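Local coordinates for LamCAT (Aquimarina, PDB 6JH5), which probably hydrolyses laminarin, a storage beta-glucan of marine algae, as a calcium-binding glycoside hydrolase of family 16, at residues W164-I169 with E180-A184; I87-S91 with S153-Y157; T54-E58 with N216-P220. All blocks are in the same frame, centred on the assembly; numbering follows the deposited sequence.

Contact 1. Residues W164-I169 with E180-A184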
# COMPACT_ATOMS: atom_id res chain seq x y z
N TRP A 164 -12.55 -5.79 -6.82
CA TRP A 164 -13.40 -4.62 -6.49
C TRP A 164 -14.40 -4.40 -7.62
O TRP A 164 -14.01 -4.36 -8.73
CB TRP A 164 -12.43 -3.46 -6.31
CG TRP A 164 -12.95 -2.06 -6.28
CD1 TRP A 164 -14.12 -1.59 -5.77
CD2 TRP A 164 -12.23 -0.92 -6.75
NE1 TRP A 164 -14.17 -0.23 -5.89
CE2 TRP A 164 -13.04 0.20 -6.51
CE3 TRP A 164 -11.00 -0.74 -7.36
CZ2 TRP A 164 -12.63 1.48 -6.86
CZ3 TRP A 164 -10.60 0.52 -7.71
CH2 TRP A 164 -11.42 1.61 -7.47
N ASP A 165 -15.65 -4.29 -7.25
CA ASP A 165 -16.71 -3.97 -8.21
C ASP A 165 -17.67 -2.97 -7.55
O ASP A 165 -17.43 -2.55 -6.49
CB ASP A 165 -17.36 -5.20 -8.84
CG ASP A 165 -18.31 -5.99 -7.96
OD1 ASP A 165 -18.61 -5.54 -6.89
OD2 ASP A 165 -18.69 -7.07 -8.38
N ALA A 166 -18.77 -2.69 -8.23
CA ALA A 166 -19.74 -1.70 -7.73
C ALA A 166 -20.43 -2.19 -6.45
O ALA A 166 -21.03 -1.38 -5.81
CB ALA A 166 -20.77 -1.42 -8.80
N SER A 167 -20.35 -3.48 -6.16
CA SER A 167 -21.03 -4.06 -4.98
C SER A 167 -20.08 -4.35 -3.83
O SER A 167 -20.53 -4.34 -2.73
CB SER A 167 -21.64 -5.38 -5.30
OG SER A 167 -22.71 -5.24 -6.19
N VAL A 168 -18.84 -4.69 -4.14
CA VAL A 168 -18.00 -5.19 -3.03
C VAL A 168 -16.50 -5.04 -3.28
O VAL A 168 -16.10 -4.84 -4.38
CB VAL A 168 -18.33 -6.68 -2.91
CG1 VAL A 168 -17.70 -7.47 -4.05
CG2 VAL A 168 -17.97 -7.28 -1.58
N ILE A 169 -15.75 -5.08 -2.19
CA ILE A 169 -14.28 -5.21 -2.25
C ILE A 169 -13.97 -6.49 -1.48
O ILE A 169 -14.50 -6.67 -0.43
CB ILE A 169 -13.55 -4.01 -1.62
CG1 ILE A 169 -13.93 -2.73 -2.35
CG2 ILE A 169 -12.05 -4.27 -1.65
CD1 ILE A 169 -13.52 -1.48 -1.62
N GLU A 180 -13.87 -8.72 3.40
CA GLU A 180 -14.85 -8.31 2.37
C GLU A 180 -15.62 -7.11 2.91
O GLU A 180 -15.90 -7.09 4.07
CB GLU A 180 -15.79 -9.48 2.04
CG GLU A 180 -16.85 -9.15 1.02
CD GLU A 180 -17.66 -10.36 0.57
OE1 GLU A 180 -17.11 -11.43 0.57
OE2 GLU A 180 -18.80 -10.19 0.21
N ALA A 181 -15.89 -6.15 2.05
CA ALA A 181 -16.67 -4.99 2.49
C ALA A 181 -17.70 -4.66 1.41
O ALA A 181 -17.32 -4.52 0.28
CB ALA A 181 -15.75 -3.82 2.72
N SER A 182 -18.95 -4.53 1.81
CA SER A 182 -19.96 -4.11 0.82
C SER A 182 -19.87 -2.60 0.59
O SER A 182 -19.71 -1.85 1.55
CB SER A 182 -21.35 -4.47 1.26
OG SER A 182 -22.28 -4.02 0.30
N ILE A 183 -19.90 -2.23 -0.68
CA ILE A 183 -20.00 -0.81 -1.09
C ILE A 183 -21.27 -0.65 -1.93
O ILE A 183 -21.44 0.36 -2.53
CB ILE A 183 -18.74 -0.32 -1.81
CG1 ILE A 183 -18.44 -1.08 -3.09
CG2 ILE A 183 -17.54 -0.34 -0.87
CD1 ILE A 183 -17.33 -0.44 -3.88
N ALA A 184 -22.14 -1.64 -1.87
CA ALA A 184 -23.36 -1.66 -2.71
C ALA A 184 -24.25 -0.48 -2.36
O ALA A 184 -24.54 -0.31 -1.23
CB ALA A 184 -24.09 -2.94 -2.47

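Contact 2. Residues I87-S91 with S153-Y157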
# COMPACT_ATOMS: atom_id res chain seq x y z
N ILE A 87 4.73 -9.82 -3.49
CA ILE A 87 5.64 -9.07 -2.60
C ILE A 87 6.26 -9.98 -1.54
O ILE A 87 5.57 -10.81 -1.05
CB ILE A 87 4.81 -8.01 -1.86
CG1 ILE A 87 4.05 -7.13 -2.86
CG2 ILE A 87 5.65 -7.17 -0.93
CD1 ILE A 87 3.18 -6.09 -2.18
N ALA A 88 7.54 -9.73 -1.29
CA ALA A 88 8.31 -10.34 -0.19
C ALA A 88 8.75 -9.14 0.66
O ALA A 88 9.25 -8.23 0.12
CB ALA A 88 9.49 -11.14 -0.71
N MET A 89 8.48 -9.18 1.95
CA MET A 89 8.79 -7.98 2.74
C MET A 89 9.58 -8.35 3.99
O MET A 89 9.48 -9.45 4.43
CB MET A 89 7.50 -7.27 3.15
CG MET A 89 6.68 -8.02 4.17
SD MET A 89 4.96 -7.44 4.17
CE MET A 89 4.25 -8.40 2.83
N PRO A 90 10.31 -7.41 4.58
CA PRO A 90 11.05 -7.69 5.80
C PRO A 90 10.09 -7.79 6.99
O PRO A 90 9.01 -7.36 6.93
CB PRO A 90 11.96 -6.48 6.02
CG PRO A 90 11.66 -5.53 4.93
CD PRO A 90 10.46 -6.03 4.15
N SER A 91 10.59 -8.39 8.06
CA SER A 91 9.81 -8.54 9.29
C SER A 91 10.73 -8.13 10.44
O SER A 91 11.64 -8.84 10.75
CB SER A 91 9.36 -9.97 9.40
OG SER A 91 8.68 -10.22 10.61
N SER A 153 5.34 -16.59 6.84
CA SER A 153 6.56 -16.12 6.20
C SER A 153 6.26 -14.93 5.28
O SER A 153 6.26 -15.09 4.09
CB SER A 153 7.14 -17.27 5.46
OG SER A 153 8.34 -16.91 4.86
N VAL A 154 6.15 -13.74 5.85
CA VAL A 154 5.93 -12.53 5.00
C VAL A 154 7.21 -12.21 4.22
O VAL A 154 7.12 -11.48 3.28
CB VAL A 154 5.42 -11.30 5.77
CG1 VAL A 154 4.12 -11.59 6.48
CG2 VAL A 154 6.47 -10.73 6.71
N THR A 155 8.34 -12.78 4.66
CA THR A 155 9.65 -12.60 4.02
C THR A 155 9.72 -13.38 2.70
O THR A 155 10.64 -13.17 1.98
CB THR A 155 10.78 -12.96 4.99
OG1 THR A 155 10.42 -14.23 5.51
CG2 THR A 155 10.86 -11.96 6.13
N SER A 156 8.83 -14.35 2.52
CA SER A 156 8.73 -15.08 1.23
C SER A 156 7.74 -14.33 0.34
O SER A 156 6.95 -13.58 0.85
CB SER A 156 8.29 -16.50 1.38
OG SER A 156 9.23 -17.23 2.14
N TYR A 157 7.78 -14.58 -0.95
CA TYR A 157 6.79 -13.91 -1.81
C TYR A 157 5.41 -14.51 -1.57
O TYR A 157 5.26 -15.69 -1.52
CB TYR A 157 7.07 -14.10 -3.30
CG TYR A 157 8.34 -13.46 -3.80
CD1 TYR A 157 8.41 -12.13 -4.13
CD2 TYR A 157 9.47 -14.23 -3.95
CE1 TYR A 157 9.58 -11.58 -4.61
CE2 TYR A 157 10.65 -13.69 -4.41
CZ TYR A 157 10.71 -12.36 -4.75
OH TYR A 157 11.90 -11.89 -5.19
O HOH W 1 4.89 -11.44 1.62

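Contact 3. Residues T54-E58 with N216-P220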
# COMPACT_ATOMS: atom_id res chain seq x y z
N THR A 54 14.40 -0.17 -0.46
CA THR A 54 15.34 -0.43 0.65
C THR A 54 15.16 0.63 1.72
O THR A 54 15.20 1.77 1.37
CB THR A 54 16.78 -0.37 0.14
OG1 THR A 54 16.92 -1.31 -0.90
CG2 THR A 54 17.80 -0.67 1.22
N ALA A 55 14.91 0.22 2.95
CA ALA A 55 14.88 1.18 4.06
C ALA A 55 16.28 1.20 4.66
O ALA A 55 16.86 0.16 4.80
CB ALA A 55 13.84 0.82 5.08
N LYS A 56 16.78 2.38 4.97
CA LYS A 56 18.17 2.49 5.48
C LYS A 56 18.26 3.38 6.72
O LYS A 56 17.43 4.20 6.91
CB LYS A 56 19.04 3.17 4.42
CG LYS A 56 19.15 2.41 3.11
CD LYS A 56 20.01 3.10 2.09
CE LYS A 56 20.13 2.29 0.82
NZ LYS A 56 20.48 3.14 -0.34
N ARG A 57 19.31 3.16 7.50
CA ARG A 57 19.61 4.06 8.63
C ARG A 57 20.54 5.10 8.03
O ARG A 57 21.66 4.79 7.76
CB ARG A 57 20.38 3.33 9.70
CG ARG A 57 19.47 2.67 10.70
CD ARG A 57 20.23 1.88 11.71
NE ARG A 57 20.79 2.79 12.68
CZ ARG A 57 21.88 2.56 13.37
NH1 ARG A 57 22.55 1.43 13.20
NH2 ARG A 57 22.31 3.45 14.24
N GLU A 58 20.00 6.27 7.80
CA GLU A 58 20.76 7.32 7.11
C GLU A 58 20.20 8.64 7.60
O GLU A 58 19.00 8.73 7.75
CB GLU A 58 20.57 6.98 5.63
CG GLU A 58 20.47 8.12 4.67
CD GLU A 58 20.52 7.66 3.23
OE1 GLU A 58 21.25 8.28 2.46
OE2 GLU A 58 19.85 6.73 2.89
N ASN A 216 17.18 -1.47 15.04
CA ASN A 216 18.21 -0.79 14.22
C ASN A 216 19.18 -1.78 13.62
O ASN A 216 19.93 -1.41 12.77
CB ASN A 216 18.89 0.34 14.98
CG ASN A 216 17.94 1.50 15.18
OD1 ASN A 216 17.26 1.89 14.26
ND2 ASN A 216 17.86 1.98 16.39
N ASN A 217 19.07 -3.04 14.02
CA ASN A 217 19.96 -4.08 13.46
C ASN A 217 19.27 -4.75 12.27
O ASN A 217 19.81 -5.70 11.77
CB ASN A 217 20.38 -5.09 14.51
CG ASN A 217 21.42 -4.54 15.46
OD1 ASN A 217 21.27 -4.61 16.66
ND2 ASN A 217 22.45 -3.97 14.92
N ALA A 218 18.12 -4.23 11.86
CA ALA A 218 17.41 -4.79 10.70
C ALA A 218 17.69 -3.96 9.43
O ALA A 218 17.10 -4.23 8.43
CB ALA A 218 15.94 -4.84 11.01
N PHE A 219 18.60 -3.00 9.52
CA PHE A 219 18.92 -2.11 8.38
C PHE A 219 20.25 -2.51 7.75
O PHE A 219 21.15 -2.79 8.48
CB PHE A 219 18.90 -0.65 8.82
CG PHE A 219 17.53 -0.21 9.26
CD1 PHE A 219 17.13 -0.33 10.58
CD2 PHE A 219 16.64 0.32 8.36
CE1 PHE A 219 15.87 0.05 10.97
CE2 PHE A 219 15.37 0.71 8.76
CZ PHE A 219 14.99 0.58 10.06
N PRO A 220 20.39 -2.50 6.41
CA PRO A 220 19.31 -2.18 5.48
C PRO A 220 18.24 -3.27 5.30
O PRO A 220 18.55 -4.40 5.37
CB PRO A 220 20.07 -1.92 4.17
CG PRO A 220 21.23 -2.87 4.27
CD PRO A 220 21.65 -2.74 5.72

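Contact 1. Residues W164-I169 with E180-A184
The indole of Trp-164 meets Ile-183 at its edge, in the ring plane: Ile-183 CD1 lies 3.8 Å from Trp-164 NE1, and the two side chains cross at about a right angle. The NE1 proton itself goes to the carbonyl of Phe-193, while Tyr-80 and Phe-197 each meet the indole edge-to-face. With chi1 at 61°, CG1 of Ile-183 sits between backbone N and carbonyl carbon, which brings CD1 to 3.4 Å from Asp-165 O. Asp-165 OD1 accepts from Ser-167 N (2.8 Å), above the carboxylate plane, closing an Asx turn, and from Val-168 N. Beyond it the backbones pair: Ile-169 N hydrogen-bonds to Ala-181 O at 3.0 Å and Ala-181 N returns a bond to Ile-169 O, while Ile-183 N hydrogen-bonds to Ser-167 O. Val-168 CG2 presses on Glu-180 CG at 3.4 Å on one face of the pair; on the other, Ile-169 and Ala-181 both touch Ile-133. Ser-182 OG accepts from Ala-184 N, an ST turn where the strand ends. The antiparallel register, Val-168/Ser-182 non-hydrogen-bonded and Ile-169/Ala-181 hydrogen-bonded, identifies the open end of a beta hairpin in the concanavalin-like beta-sandwich expected of family 16.

Contact 2. Residues I87-S91 with S153-Y157
A type I beta turn from Ser-153 to Ser-156, in the loop leading to strand 158-164, lies against the end of strand 81-88, and Met-89 N donates to Val-154 O across the join. This bond is 3.0 Å long and nearly straight (174° at the hydrogen), although the donor is tilted from the carbonyl plane. A water lies within hydrogen-bonding distance, 2.8 Å, of both Val-154 O and Ile-87 O, beside the direct bond. Two CA-H...O contacts run alongside: Thr-155 CA is 3.2 Å from Met-89 O, and Tyr-157 CA approaches Ile-87 O.

The backbone partners of the strand place this join in the fold. Ile-87 is backbone hydrogen-bonded to His-158 of strand 158-164, and Ala-88 to Leu-224 of strand 221-232, which puts the contact where strand 81-88 of the beta-sandwich ends and residues 89-91 run on past the turn.

Side chains add to the contact. Ala-88 CB sits over one face of the Tyr-157 ring, 4.0 Å from its centroid and 21° off the normal, a CH-pi contact offset toward the rim. Arg-86 makes a cation-pi interaction with this ring, whose OH is hydrogen-bonded to Asn-50 OD1. Met-89 takes chi1 70°, which folds CG back between its backbone N and carbonyl carbon and brings it to 3.7 Å from Val-154 CG2. The same valine methyl reaches Ser-91 CB at 4.0 Å, while Thr-155 CG2 lies 3.3 Å from Met-89 O. Met-89, Ser-91 and Val-154 all also touch His-122.

Contact 3. Residues T54-E58 with N216-P220
Apolar contact carries most of this join, and Phe-219 is at its middle. The Phe-219 and Arg-57 side chains cross at about a right angle, with Arg-57 CG 3.8 Å from Phe-219 CG, while Phe-219 CE2 lies 4.0 Å from Ala-55 CB. The ring presents its edge to the Ala-55 carbonyl, Phe-219 CD2 being 3.6 Å from Ala-55 O. Replacing Phe-219 by an alanine takes the ring away and would probably leave the Arg-57 methylenes and Ala-55 CB facing a gap. Pro-220 adds the last apolar touch, its CB 3.9 Å from Thr-54 CG2, the two side chains lying side by side and pointing the same way.

The peptide before Pro-220 is cis, and it comes just ahead of strand 221-232. Because Ala-55 is backbone hydrogen-bonded to Ala-221, the loop joins the strand pairing directly after this proline, at the margin of the beta-sandwich.

Polar groups meet without a hydrogen bond between the two segments. Pro-220 CA makes a CA-H...O contact with Ala-55 O at 3.5 Å. The bend of Arg-57 at chi3 (78°) sets Asn-216 CB over one guanidinium face, 3.7 Å above the plane and toward its rim. The guanidinium and amide planes are 33° apart, and Arg-57 CD is 3.5 Å from Asn-216 O. Asn-216 OD1 is hydrogen-bonded to Tyr-65 OH, a bond that probably steadies the amide, and Tyr-65 also meets the Phe-219 ring.

All three contacts belong to one system of strands but differ in burial. Contacts 1 and 2 are partly buried, whereas contact 3 is a surface contact. Contact 1 lies on the other side of the chain's centre from contact 3, with their centres about 38 Å apart. Contacts 2 and 3 are closer, about 6 Å between nearest atoms, and both adjoin strand 221-232, through Leu-224 and Ala-221 respectively. Contact 1 is tied to contact 2 through strand 158-164, which follows the 153-157 turn and ends at Trp-164. Direct hydrogen bonding between segments falls from three in the hairpin to one at the strand end, supplemented by water, and to none at the cis-proline loop, where side-chain packing takes over.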